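Local coordinates for protein beta-hexosaminidase (Neisseria gonorrhoeae, PDB 6JTJ) that probably cleaves terminal beta-1,4-linked N-acetylglucosamine from peptide-linked peptidoglycan fragments during cell-wall recycling, as a glycoside hydrolase of family 3, at residues G147-L150 / A151-S155; D332-R335 / D336-I340; D234-E237 / A238-A242; I72-F75 / R76-Q80; R245-R249 / E250-A254. All coordinates share one frame; numbering follows the deposited sequence.

Interaction 1 of 5, residues G147-L150 / A151-S155; sequences GRVL and ATELS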
loop_
_atom_site.group_PDB
_atom_site.type_symbol
_atom_site.label_atom_id
_atom_site.label_comp_id
_atom_site.label_asym_id
_atom_site.label_seq_id
_atom_site.Cartn_x
_atom_site.Cartn_y
_atom_site.Cartn_z
ATOM N N GLY C 147 12.380 -13.522 14.864
ATOM C CA GLY C 147 12.582 -14.499 13.774
ATOM C C GLY C 147 12.315 -15.926 14.196
ATOM O O GLY C 147 11.641 -16.689 13.506
ATOM N N ARG C 148 12.817 -16.272 15.373
ATOM C CA ARG C 148 12.616 -17.608 15.914
ATOM C C ARG C 148 11.147 -17.939 16.143
ATOM O O ARG C 148 10.666 -19.011 15.772
ATOM C CB ARG C 148 13.402 -17.753 17.222
ATOM C CG ARG C 148 13.416 -19.184 17.754
ATOM C CD ARG C 148 14.043 -19.313 19.130
ATOM N NE ARG C 148 13.835 -20.685 19.633
ATOM C CZ ARG C 148 13.947 -21.073 20.903
ATOM N NH1 ARG C 148 14.273 -20.188 21.843
ATOM N NH2 ARG C 148 13.721 -22.352 21.236
ATOM N N VAL C 149 10.432 -17.028 16.789
ATOM C CA VAL C 149 9.022 -17.259 17.066
ATOM C C VAL C 149 8.235 -17.322 15.781
ATOM O O VAL C 149 7.421 -18.218 15.571
ATOM C CB VAL C 149 8.471 -16.151 17.976
ATOM C CG1 VAL C 149 6.957 -16.229 18.091
ATOM C CG2 VAL C 149 9.109 -16.261 19.358
ATOM N N LEU C 150 8.472 -16.344 14.915
ATOM C CA LEU C 150 7.774 -16.258 13.643
ATOM C C LEU C 150 7.875 -17.583 12.889
ATOM O O LEU C 150 6.870 -18.170 12.492
ATOM C CB LEU C 150 8.404 -15.114 12.835
ATOM C CG LEU C 150 7.851 -14.690 11.484
ATOM C CD1 LEU C 150 8.441 -13.322 11.172
ATOM C CD2 LEU C 150 8.195 -15.674 10.372
ATOM N N ALA C 151 9.106 -18.029 12.696
ATOM C CA ALA C 151 9.376 -19.210 11.889
ATOM C C ALA C 151 8.888 -20.492 12.566
ATOM O O ALA C 151 8.241 -21.320 11.926
ATOM C CB ALA C 151 10.872 -19.308 11.579
ATOM N N THR C 152 9.171 -20.641 13.856
ATOM C CA THR C 152 8.843 -21.883 14.556
ATOM C C THR C 152 7.341 -22.159 14.540
ATOM O O THR C 152 6.918 -23.270 14.264
ATOM C CB THR C 152 9.365 -21.888 16.001
ATOM O OG1 THR C 152 10.779 -21.648 16.017
ATOM C CG2 THR C 152 9.090 -23.246 16.653
ATOM N N GLU C 153 6.531 -21.144 14.808
ATOM C CA GLU C 153 5.100 -21.349 14.857
ATOM C C GLU C 153 4.578 -21.748 13.492
ATOM O O GLU C 153 3.629 -22.536 13.393
ATOM C CB GLU C 153 4.390 -20.094 15.386
ATOM C CG GLU C 153 4.713 -19.814 16.842
ATOM C CD GLU C 153 3.978 -18.615 17.429
ATOM O OE1 GLU C 153 3.241 -17.916 16.720
ATOM O OE2 GLU C 153 4.154 -18.350 18.628
ATOM N N LEU C 154 5.169 -21.190 12.432
ATOM C CA LEU C 154 4.736 -21.544 11.087
ATOM C C LEU C 154 5.230 -22.931 10.716
ATOM O O LEU C 154 4.505 -23.696 10.082
ATOM C CB LEU C 154 5.233 -20.528 10.059
ATOM C CG LEU C 154 4.562 -19.164 10.045
ATOM C CD1 LEU C 154 5.377 -18.233 9.163
ATOM C CD2 LEU C 154 3.132 -19.264 9.546
ATOM N N SER C 155 6.450 -23.252 11.126
ATOM C CA SER C 155 7.025 -24.561 10.845
ATOM C C SER C 155 6.178 -25.694 11.441
ATOM O O SER C 155 6.014 -26.738 10.827
ATOM C CB SER C 155 8.453 -24.639 11.376
ATOM O OG SER C 155 9.293 -23.715 10.723
#
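Thr152 holds OG1 beside its own backbone N (chi1 -56°), and this turns the hydroxyl back along the helix onto Arg148. OG1 donates to Arg148 O at 2.7 Å. The backbone N of Thr152 reaches the same oxygen at 2.9 Å. The two donors come from opposite faces of the carbonyl plane, so one carbonyl oxygen is gripped twice. Glu153 also has CG beside its backbone N (chi1 -67°). Its chain then runs extended alongside Val149, and OE2 lies 3.6 Å from Val149 CG1. The carboxylate itself is anchored outside the turn, with OE2 bonded to Thr119 and Gln375.

These are i to i+4 contacts on the last two turns of helix 136-155, in the family 3 glycoside hydrolase domain. Backbone bonds such as Glu153 N to Val149 O, 3.2 Å, keep the turns in step, while Leu154 N to Leu150 O is long and weak.

On another side of the helix, Leu150 CD2 meets Leu154 CD1 at 4.0 Å. Both leucines touch His106 of strand 101-108. Thr152 packs on Val362, Val365 and Met366 of helix 359-367, and Val149 on Ala374 and Val378 of helix 369-382.

Interaction 2 of 5, residues D332-R335 / D336-I340; sequences DELR and DGFTI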
loop_
_atom_site.group_PDB
_atom_site.type_symbol
_atom_site.label_atom_id
_atom_site.label_comp_id
_atom_site.label_asym_id
_atom_site.label_seq_id
_atom_site.Cartn_x
_atom_site.Cartn_y
_atom_site.Cartn_z
ATOM N N ASP C 332 -4.744 -22.185 -14.759
ATOM C CA ASP C 332 -5.202 -23.216 -15.702
ATOM C C ASP C 332 -4.829 -22.887 -17.118
ATOM O O ASP C 332 -4.313 -23.743 -17.852
ATOM C CB ASP C 332 -6.701 -23.429 -15.581
ATOM C CG ASP C 332 -7.059 -24.195 -14.345
ATOM O OD1 ASP C 332 -6.164 -24.887 -13.799
ATOM O OD2 ASP C 332 -8.219 -24.107 -13.896
ATOM N N GLU C 333 -5.034 -21.632 -17.487
ATOM C CA GLU C 333 -4.635 -21.156 -18.798
ATOM C C GLU C 333 -3.123 -21.285 -19.006
ATOM O O GLU C 333 -2.669 -21.755 -20.039
ATOM C CB GLU C 333 -5.077 -19.701 -18.967
ATOM C CG GLU C 333 -4.886 -19.152 -20.368
ATOM C CD GLU C 333 -5.308 -17.703 -20.496
ATOM O OE1 GLU C 333 -6.227 -17.270 -19.757
ATOM O OE2 GLU C 333 -4.730 -17.002 -21.356
ATOM N N LEU C 334 -2.344 -20.843 -18.024
ATOM C CA LEU C 334 -0.890 -20.864 -18.150
ATOM C C LEU C 334 -0.351 -22.286 -18.284
ATOM O O LEU C 334 0.503 -22.543 -19.127
ATOM C CB LEU C 334 -0.240 -20.175 -16.944
ATOM C CG LEU C 334 1.284 -20.216 -16.851
ATOM C CD1 LEU C 334 1.936 -19.524 -18.039
ATOM C CD2 LEU C 334 1.732 -19.587 -15.541
ATOM N N ARG C 335 -0.843 -23.193 -17.444
ATOM C CA ARG C 335 -0.287 -24.550 -17.402
ATOM C C ARG C 335 -0.638 -25.409 -18.621
ATOM O O ARG C 335 0.081 -26.348 -18.943
ATOM C CB ARG C 335 -0.698 -25.266 -16.122
ATOM C CG ARG C 335 -2.150 -25.665 -16.037
ATOM C CD ARG C 335 -2.508 -25.937 -14.596
ATOM N NE ARG C 335 -3.905 -26.311 -14.417
ATOM C CZ ARG C 335 -4.383 -27.547 -14.495
ATOM N NH1 ARG C 335 -3.587 -28.575 -14.756
ATOM N NH2 ARG C 335 -5.678 -27.756 -14.305
ATOM N N ASP C 336 -1.730 -25.073 -19.303
ATOM C CA ASP C 336 -2.174 -25.830 -20.468
ATOM C C ASP C 336 -1.218 -25.669 -21.643
ATOM O O ASP C 336 -1.134 -24.591 -22.244
ATOM C CB ASP C 336 -3.577 -25.382 -20.877
ATOM C CG ASP C 336 -4.090 -26.138 -22.072
ATOM O OD1 ASP C 336 -4.147 -27.380 -22.004
ATOM O OD2 ASP C 336 -4.422 -25.495 -23.084
ATOM N N GLY C 337 -0.506 -26.740 -21.974
ATOM C CA GLY C 337 0.490 -26.707 -23.043
ATOM C C GLY C 337 1.746 -25.952 -22.667
ATOM O O GLY C 337 2.480 -25.486 -23.534
ATOM N N PHE C 338 1.981 -25.813 -21.361
ATOM C CA PHE C 338 3.107 -25.027 -20.848
ATOM C C PHE C 338 4.411 -25.772 -21.050
ATOM O O PHE C 338 4.519 -26.930 -20.687
ATOM C CB PHE C 338 2.910 -24.759 -19.354
ATOM C CG PHE C 338 3.984 -23.912 -18.737
ATOM C CD1 PHE C 338 4.071 -22.556 -19.026
ATOM C CD2 PHE C 338 4.909 -24.469 -17.860
ATOM C CE1 PHE C 338 5.065 -21.770 -18.456
ATOM C CE2 PHE C 338 5.898 -23.690 -17.284
ATOM C CZ PHE C 338 5.976 -22.339 -17.584
ATOM N N THR C 339 5.388 -25.115 -21.652
ATOM C CA THR C 339 6.733 -25.679 -21.725
ATOM C C THR C 339 7.584 -25.111 -20.590
ATOM O O THR C 339 7.702 -23.896 -20.439
ATOM C CB THR C 339 7.414 -25.430 -23.085
ATOM O OG1 THR C 339 6.622 -26.026 -24.111
ATOM C CG2 THR C 339 8.814 -26.068 -23.117
ATOM N N ILE C 340 8.136 -26.009 -19.780
ATOM C CA ILE C 340 8.960 -25.623 -18.641
ATOM C C ILE C 340 10.276 -25.073 -19.156
ATOM O O ILE C 340 11.003 -25.777 -19.838
ATOM C CB ILE C 340 9.202 -26.820 -17.711
ATOM C CG1 ILE C 340 7.895 -27.177 -17.004
ATOM C CG2 ILE C 340 10.306 -26.503 -16.700
ATOM C CD1 ILE C 340 7.899 -28.528 -16.316
#
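Two backbone bonds join Asp336 and Phe338 to the last turn of helix 328-335, which the chain leaves at Asp336. Asp336 N donates to Asp332 O at 3.2 Å. Phe338 N donates to Arg335 O at 3.1 Å, from above the carbonyl plane, and closes a type II beta turn from Arg335 to Phe338. Gly337 takes the positive phi of that turn.

Within the helix, Arg335 and Asp332 form a salt bridge. Arg335 NE donates to Asp332 OD1 at 2.7 Å, and Arg335 NH2 reaches the same OD1 at 3.0 Å. The grip is side-on and uses a single carboxylate oxygen, which lies in the guanidinium plane. NE meets OD1 on its anti side, while NH2 comes from above the carboxylate plane. Arg335 CG sits between its backbone N and carbonyl carbon (chi1 71°), and the extended chain carries the guanidinium back along the helix to Asp332. Each partner has a second ion pair: Asp332 OD2 with Arg63, and Arg335 NH1 with Asp66.

The turn brings Phe338 back beside Leu334. The two side chains point the same way, and Leu334 CD1 touches Phe338 CD1 at 3.8 Å. Leu334 also packs on Ile307 and Ala311 of helix 307-317, and Phe338 on Phe315. Lys308 NZ donates to Leu334 O and Asp336 O. A positive charge there probably offsets the partial negative charge of the carbonyls at this helix end.

Interaction 3 of 5, residues D234-E237 / A238-A242; sequences DELE and AADLA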
loop_
_atom_site.group_PDB
_atom_site.type_symbol
_atom_site.label_atom_id
_atom_site.label_comp_id
_atom_site.label_asym_id
_atom_site.label_seq_id
_atom_site.Cartn_x
_atom_site.Cartn_y
_atom_site.Cartn_z
ATOM N N ASP C 234 24.496 4.522 -8.573
ATOM C CA ASP C 234 25.448 4.818 -7.499
ATOM C C ASP C 234 24.716 5.178 -6.210
ATOM O O ASP C 234 25.123 4.770 -5.130
ATOM C CB ASP C 234 26.408 5.953 -7.897
ATOM C CG ASP C 234 27.490 5.493 -8.880
ATOM O OD1 ASP C 234 28.005 4.361 -8.753
ATOM O OD2 ASP C 234 27.839 6.280 -9.780
ATOM N N GLU C 235 23.659 5.969 -6.325
ATOM C CA GLU C 235 22.880 6.341 -5.147
ATOM C C GLU C 235 22.283 5.108 -4.484
ATOM O O GLU C 235 22.330 4.977 -3.264
ATOM C CB GLU C 235 21.786 7.335 -5.519
ATOM C CG GLU C 235 22.305 8.724 -5.835
ATOM C CD GLU C 235 21.199 9.642 -6.301
ATOM O OE1 GLU C 235 20.698 10.427 -5.473
ATOM O OE2 GLU C 235 20.820 9.562 -7.486
ATOM N N LEU C 236 21.795 4.177 -5.296
ATOM C CA LEU C 236 21.272 2.924 -4.762
ATOM C C LEU C 236 22.358 2.028 -4.168
ATOM O O LEU C 236 22.138 1.414 -3.115
ATOM C CB LEU C 236 20.431 2.170 -5.798
ATOM C CG LEU C 236 18.933 2.535 -5.762
ATOM C CD1 LEU C 236 18.636 3.785 -6.552
ATOM C CD2 LEU C 236 18.077 1.396 -6.298
ATOM N N GLU C 237 23.526 1.968 -4.808
ATOM C CA GLU C 237 24.642 1.171 -4.271
ATOM C C GLU C 237 25.110 1.698 -2.944
ATOM O O GLU C 237 25.455 0.933 -2.041
ATOM C CB GLU C 237 25.828 1.148 -5.233
ATOM C CG GLU C 237 25.546 0.418 -6.529
ATOM C CD GLU C 237 25.599 -1.101 -6.407
ATOM O OE1 GLU C 237 25.795 -1.648 -5.283
ATOM O OE2 GLU C 237 25.440 -1.760 -7.469
ATOM N N ALA C 238 25.056 3.008 -2.785
ATOM C CA ALA C 238 25.461 3.614 -1.521
ATOM C C ALA C 238 24.503 3.314 -0.365
ATOM O O ALA C 238 24.865 3.495 0.795
ATOM C CB ALA C 238 25.612 5.121 -1.703
ATOM N N ALA C 239 23.263 2.915 -0.661
ATOM C CA ALA C 239 22.256 2.782 0.394
ATOM C C ALA C 239 21.354 1.575 0.180
ATOM O O ALA C 239 21.598 0.513 0.770
ATOM C CB ALA C 239 21.443 4.070 0.503
ATOM N N ASP C 240 20.335 1.718 -0.675
ATOM C CA ASP C 240 19.230 0.734 -0.722
ATOM C C ASP C 240 19.691 -0.685 -1.091
ATOM O O ASP C 240 19.166 -1.666 -0.574
ATOM C CB ASP C 240 18.165 1.180 -1.706
ATOM C CG ASP C 240 17.633 2.577 -1.418
ATOM O OD1 ASP C 240 18.433 3.524 -1.408
ATOM O OD2 ASP C 240 16.410 2.735 -1.224
ATOM N N LEU C 241 20.708 -0.785 -1.946
ATOM C CA LEU C 241 21.233 -2.094 -2.362
ATOM C C LEU C 241 22.073 -2.789 -1.334
ATOM O O LEU C 241 22.198 -4.017 -1.360
ATOM C CB LEU C 241 22.030 -1.978 -3.674
ATOM C CG LEU C 241 21.166 -1.995 -4.926
ATOM C CD1 LEU C 241 21.944 -1.468 -6.134
ATOM C CD2 LEU C 241 20.628 -3.382 -5.205
ATOM N N ALA C 242 22.663 -2.048 -0.418
ATOM C CA ALA C 242 23.646 -2.657 0.480
ATOM C C ALA C 242 23.068 -3.800 1.314
ATOM O O ALA C 242 23.718 -4.834 1.469
ATOM C CB ALA C 242 24.313 -1.603 1.352
#
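Leu241 CD1 rests against the carboxylate of Glu237, 3.7 Å from CD. The two side chains cross obliquely. Glu237 has CG beside its backbone N (chi1 -66°), and the chain then bends at chi2 (-78°), which folds the carboxylate over the leucine methyl. Leu241 CD1 also reaches Leu236 CB at 4.0 Å, so one methyl touches two neighbouring residues of the helix.

The backbone places Leu241 there. Leu236 O accepts two bonds. Leu241 N lies 2.9 Å away and makes a nearly straight bond, with 170° at the hydrogen. Ala239 N is 3.1 Å away and stands above the carbonyl plane, on the face opposite Leu241 N. A further bond, Ala238 N to Asp234 O at 2.9 Å, belongs to the helix. Beyond it the chain makes a type I beta turn from Ala239 to Ala242, closed by Ala242 N to Ala239 O at 3.0 Å.

The charged ends are fixed by residues outside the two segments. Glu237 OE1 forms a salt bridge with Arg245. Asp240 OD1 pairs with Arg231, and its OD2 accepts from Trp171. Leu241 packs on Pro213, and Ala239 on Leu169. An i+5 to i backbone bond, Leu241 N to Leu236 O, draws the chain back over the last helical turn. Here a type I turn links two successive helices, 233-238 and 242-249, in the family 3 glycoside hydrolase domain.

Interaction 4 of 5, residues I72-F75 / R76-Q80; sequences IILF and RRNFQ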
loop_
_atom_site.group_PDB
_atom_site.type_symbol
_atom_site.label_atom_id
_atom_site.label_comp_id
_atom_site.label_asym_id
_atom_site.label_seq_id
_atom_site.Cartn_x
_atom_site.Cartn_y
_atom_site.Cartn_z
ATOM N N ILE C 72 3.109 -23.288 -3.415
ATOM C CA ILE C 72 1.844 -22.657 -3.081
ATOM C C ILE C 72 2.091 -21.532 -2.078
ATOM O O ILE C 72 2.864 -21.684 -1.136
ATOM C CB ILE C 72 0.900 -23.682 -2.415
ATOM C CG1 ILE C 72 0.445 -24.746 -3.426
ATOM C CG2 ILE C 72 -0.296 -23.009 -1.757
ATOM C CD1 ILE C 72 -0.312 -24.203 -4.623
ATOM N N ILE C 73 1.410 -20.409 -2.275
ATOM C CA ILE C 73 1.408 -19.329 -1.303
ATOM C C ILE C 73 0.040 -19.310 -0.646
ATOM O O ILE C 73 -0.980 -19.364 -1.334
ATOM C CB ILE C 73 1.761 -17.939 -1.918
ATOM C CG1 ILE C 73 1.630 -16.814 -0.888
ATOM C CG2 ILE C 73 0.857 -17.596 -3.092
ATOM C CD1 ILE C 73 2.194 -15.496 -1.391
ATOM N N LEU C 74 0.032 -19.216 0.679
ATOM C CA LEU C 74 -1.203 -19.136 1.438
ATOM C C LEU C 74 -1.493 -17.716 1.909
ATOM O O LEU C 74 -0.595 -16.873 2.011
ATOM C CB LEU C 74 -1.143 -20.061 2.650
ATOM C CG LEU C 74 -0.971 -21.553 2.326
ATOM C CD1 LEU C 74 -0.800 -22.352 3.603
ATOM C CD2 LEU C 74 -2.152 -22.088 1.523
ATOM N N PHE C 75 -2.773 -17.474 2.177
ATOM C CA PHE C 75 -3.274 -16.176 2.594
ATOM C C PHE C 75 -4.224 -16.370 3.765
ATOM O O PHE C 75 -4.509 -17.501 4.158
ATOM C CB PHE C 75 -4.002 -15.504 1.435
ATOM C CG PHE C 75 -3.104 -15.161 0.286
ATOM C CD1 PHE C 75 -2.309 -14.039 0.332
ATOM C CD2 PHE C 75 -3.042 -15.979 -0.830
ATOM C CE1 PHE C 75 -1.489 -13.717 -0.718
ATOM C CE2 PHE C 75 -2.214 -15.672 -1.883
ATOM C CZ PHE C 75 -1.441 -14.530 -1.829
ATOM N N ARG C 76 -4.736 -15.265 4.308
ATOM C CA ARG C 76 -5.634 -15.339 5.450
ATOM C C ARG C 76 -6.902 -16.158 5.152
ATOM O O ARG C 76 -7.410 -16.819 6.028
ATOM C CB ARG C 76 -6.017 -13.947 5.947
ATOM C CG ARG C 76 -6.861 -13.969 7.217
ATOM C CD ARG C 76 -6.976 -12.608 7.872
ATOM N NE ARG C 76 -5.713 -12.168 8.474
ATOM C CZ ARG C 76 -5.525 -10.980 9.048
ATOM N NH1 ARG C 76 -6.526 -10.104 9.138
ATOM N NH2 ARG C 76 -4.330 -10.653 9.533
ATOM N N ARG C 77 -7.395 -16.102 3.918
ATOM C CA ARG C 77 -8.591 -16.859 3.520
ATOM C C ARG C 77 -8.393 -18.373 3.590
ATOM O O ARG C 77 -9.362 -19.127 3.550
ATOM C CB ARG C 77 -9.023 -16.495 2.095
ATOM C CG ARG C 77 -8.031 -16.906 1.025
ATOM C CD ARG C 77 -8.586 -16.683 -0.364
ATOM N NE ARG C 77 -7.742 -17.370 -1.340
ATOM C CZ ARG C 77 -6.740 -16.809 -2.006
ATOM N NH1 ARG C 77 -6.449 -15.520 -1.849
ATOM N NH2 ARG C 77 -6.036 -17.535 -2.863
ATOM N N ASN C 78 -7.144 -18.812 3.692
ATOM C CA ASN C 78 -6.834 -20.227 3.827
ATOM C C ASN C 78 -6.688 -20.648 5.280
ATOM O O ASN C 78 -6.316 -21.792 5.554
ATOM C CB ASN C 78 -5.541 -20.555 3.089
ATOM C CG ASN C 78 -5.562 -20.112 1.657
ATOM O OD1 ASN C 78 -4.712 -19.332 1.226
ATOM N ND2 ASN C 78 -6.539 -20.598 0.892
ATOM N N PHE C 79 -6.986 -19.747 6.215
ATOM C CA PHE C 79 -6.720 -20.022 7.616
ATOM C C PHE C 79 -7.970 -19.910 8.477
ATOM O O PHE C 79 -8.608 -18.858 8.543
ATOM C CB PHE C 79 -5.667 -19.074 8.164
ATOM C CG PHE C 79 -5.289 -19.356 9.580
ATOM C CD1 PHE C 79 -4.559 -20.485 9.886
ATOM C CD2 PHE C 79 -5.654 -18.494 10.605
ATOM C CE1 PHE C 79 -4.184 -20.760 11.190
ATOM C CE2 PHE C 79 -5.282 -18.752 11.906
ATOM C CZ PHE C 79 -4.548 -19.894 12.198
ATOM N N GLN C 80 -8.267 -21.010 9.164
ATOM C CA GLN C 80 -9.369 -21.121 10.117
ATOM C C GLN C 80 -8.777 -21.225 11.519
ATOM O O GLN C 80 -9.070 -20.428 12.402
ATOM C CB GLN C 80 -10.164 -22.376 9.782
ATOM C CG GLN C 80 -11.658 -22.250 9.913
ATOM C CD GLN C 80 -12.378 -23.432 9.294
ATOM O OE1 GLN C 80 -11.833 -24.540 9.198
ATOM N NE2 GLN C 80 -13.620 -23.207 8.884
HETATM O O HOH W 1 -3.852 -19.752 -1.188
#
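Asn78 folds back against the end of strand 69-74 and meets Leu74 and Phe75. Its CB lies 3.4 Å from Phe75 O. CG stands beside the backbone N of Asn78 (chi1 -54°), which turns the amide toward the strand. At the tip, OD1 accepts from Phe75 N at 2.8 Å. This donor lies in the carbonyl plane, on a lone pair, with 157° at the hydrogen. OD1 is also 3.8 Å from Leu74 CD2. A water lies 2.6 Å from Asn78 OD1 and 2.9 Å from Ile73 O. The other amide atom, ND2, bonds to Ile51 O and Ala53 O, so both ends of the flat group are held.

The backbone answers in the reverse sense: Asn78 N donates to Phe75 O at 3.0 Å, from above the carbonyl plane. Arg77 runs alongside the Phe75 ring, with planes 25° apart, and NH1 comes within 3.6 Å of Phe75 CD2. Arg77 is fixed by Asn326 and by a salt bridge to Asp50. Arg76 instead bonds to Arg113 O and to Asn173 of the second subunit.

A parallel strand gives way here to a 3-10 turn before helix 82-94. Family 3 N-terminal domains are TIM-type (beta/alpha) barrels, with the active site at the C-terminal ends of the strands. This strand end borders the sugar: Ile73 touches the N-acetylglucosamine, and the Phe75 side chain is about 4 Å from it.

Interaction 5 of 5, residues R245-R249 / E250-A254; sequences RIMSR and EGMAA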
loop_
_atom_site.group_PDB
_atom_site.type_symbol
_atom_site.label_atom_id
_atom_site.label_comp_id
_atom_site.label_asym_id
_atom_site.label_seq_id
_atom_site.Cartn_x
_atom_site.Cartn_y
_atom_site.Cartn_z
ATOM N N ARG C 245 22.940 -6.936 -0.872
ATOM C CA ARG C 245 24.272 -7.534 -1.047
ATOM C C ARG C 245 24.697 -8.357 0.147
ATOM O O ARG C 245 25.135 -9.499 0.013
ATOM C CB ARG C 245 25.329 -6.465 -1.265
ATOM C CG ARG C 245 25.326 -5.877 -2.651
ATOM C CD ARG C 245 26.616 -5.077 -2.778
ATOM N NE ARG C 245 27.282 -5.237 -4.105
ATOM C CZ ARG C 245 26.806 -4.788 -5.268
ATOM N NH1 ARG C 245 25.679 -4.107 -5.301
ATOM N NH2 ARG C 245 27.475 -5.009 -6.403
ATOM N N ILE C 246 24.537 -7.766 1.323
ATOM C CA ILE C 246 24.991 -8.386 2.551
ATOM C C ILE C 246 24.160 -9.642 2.849
ATOM O O ILE C 246 24.710 -10.682 3.225
ATOM C CB ILE C 246 24.929 -7.367 3.705
ATOM C CG1 ILE C 246 25.949 -6.241 3.447
ATOM C CG2 ILE C 246 25.208 -8.039 5.033
ATOM C CD1 ILE C 246 25.796 -4.994 4.329
ATOM N N MET C 247 22.839 -9.546 2.701
ATOM C CA MET C 247 21.970 -10.717 2.927
ATOM C C MET C 247 22.261 -11.837 1.935
ATOM O O MET C 247 22.284 -13.011 2.311
ATOM C CB MET C 247 20.521 -10.313 2.855
ATOM C CG MET C 247 20.070 -9.513 4.060
ATOM S SD MET C 247 19.778 -10.582 5.472
ATOM C CE MET C 247 18.193 -11.291 5.069
ATOM N N SER C 248 22.508 -11.466 0.680
ATOM C CA SER C 248 22.897 -12.419 -0.333
ATOM C C SER C 248 24.155 -13.168 0.107
ATOM O O SER C 248 24.193 -14.384 0.092
ATOM C CB SER C 248 23.146 -11.714 -1.670
ATOM O OG SER C 248 23.521 -12.650 -2.668
ATOM N N ARG C 249 25.178 -12.421 0.503
ATOM C CA ARG C 249 26.431 -13.011 0.973
ATOM C C ARG C 249 26.209 -13.968 2.117
ATOM O O ARG C 249 26.837 -15.005 2.181
ATOM C CB ARG C 249 27.388 -11.932 1.450
ATOM C CG ARG C 249 28.835 -12.257 1.151
ATOM C CD ARG C 249 29.789 -11.789 2.237
ATOM N NE ARG C 249 29.581 -10.398 2.635
ATOM C CZ ARG C 249 29.278 -9.968 3.866
ATOM N NH1 ARG C 249 29.123 -10.808 4.886
ATOM N NH2 ARG C 249 29.122 -8.661 4.079
ATOM N N GLU C 250 25.278 -13.635 3.007
ATOM C CA GLU C 250 25.013 -14.449 4.186
ATOM C C GLU C 250 23.933 -15.498 4.027
ATOM O O GLU C 250 23.389 -15.981 5.026
ATOM C CB GLU C 250 24.685 -13.535 5.368
ATOM C CG GLU C 250 25.836 -12.604 5.736
ATOM C CD GLU C 250 27.075 -13.356 6.168
ATOM O OE1 GLU C 250 26.928 -14.312 6.960
ATOM O OE2 GLU C 250 28.178 -13.019 5.677
ATOM N N GLY C 251 23.601 -15.869 2.791
ATOM C CA GLY C 251 22.764 -17.068 2.565
ATOM C C GLY C 251 21.264 -16.873 2.366
ATOM O O GLY C 251 20.501 -17.829 2.430
ATOM N N MET C 252 20.834 -15.642 2.078
ATOM C CA MET C 252 19.426 -15.372 1.759
ATOM C C MET C 252 18.953 -16.284 0.629
ATOM O O MET C 252 19.641 -16.413 -0.382
ATOM C CB MET C 252 19.276 -13.900 1.361
ATOM C CG MET C 252 17.875 -13.482 0.956
ATOM S SD MET C 252 17.743 -11.688 0.741
ATOM C CE MET C 252 18.934 -11.381 -0.550
ATOM N N ALA C 253 17.785 -16.895 0.794
ATOM C CA ALA C 253 17.303 -17.921 -0.150
ATOM C C ALA C 253 16.581 -17.385 -1.367
ATOM O O ALA C 253 16.551 -18.027 -2.407
ATOM C CB ALA C 253 16.389 -18.892 0.560
ATOM N N ALA C 254 15.979 -16.206 -1.223
ATOM C CA ALA C 254 15.137 -15.676 -2.263
ATOM C C ALA C 254 15.019 -14.175 -2.165
ATOM O O ALA C 254 15.341 -13.559 -1.138
ATOM C CB ALA C 254 13.760 -16.288 -2.153
HETATM O O HOH W 2 22.430 -16.385 -0.900
#
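A Schellman motif ends helix 242-249, with Gly251 as its C-prime residue, and Met252 folds back onto Met247. Met252 N donates to Met247 O at 3.0 Å, and Gly251 N donates to Ser248 O at 3.1 Å. The second donor stands above the carbonyl plane of Ser248. Gly251 has positive phi (97°), with backbone angles that leave no room for a side chain beside the carbonyl oxygen of Glu250. Just before it, Glu250 N closes an ordinary helical bond to Ile246 O.

The apolar contact typical of this motif joins the residues on either side of the turn. Met252 has CG anti to its backbone N (chi1 178°) and stays extended to SD before bending at chi3. This carries SD to 3.8 Å from Met247 CB, while CE lies 3.8 Å from Ser248 N. Met247 itself packs on Leu194 and Gln197 of helix 186-202, and Met252 on Ser207. The motif thus brings the chain from the helix into strand 254-257, which pairs in parallel with strands 208-212 and 290-295.

At the surface, Arg249 and Glu250 lie side by side. Glu250 OE2 sits at the edge of the guanidinium, near its plane, and the two flat groups are turned 70° apart. Arg249 NH1 makes the ion pair with Glu250 OE2; the hydrogen bond in it is weak and bent at its hydrogen. On another side of the turn a water bridges two carbonyls, donating to Ser248 O at 2.8 Å and to Met252 O at 2.8 Å.

All five contacts are local and lie in the family 3 glycoside hydrolase domain. Interaction 4 is the nearest to the sugar site, since it contains Ile73, which touches N-acetylglucosamine. In interactions 1 and 5 the Leu150 and Met252 side chains are each about 12 Å from the ligand. Met252 is about 8 Å from the side chain of Lys210, a predicted substrate-binding residue. Interactions 3 and 5 touch directly: Glu237 OE1 and Arg245 NH1 form a salt bridge at 2.5 Å, tying two consecutive helices. Interaction 2 lies away from the sugar and the predicted catalytic residues, its centre about 34 Å from that of interaction 1.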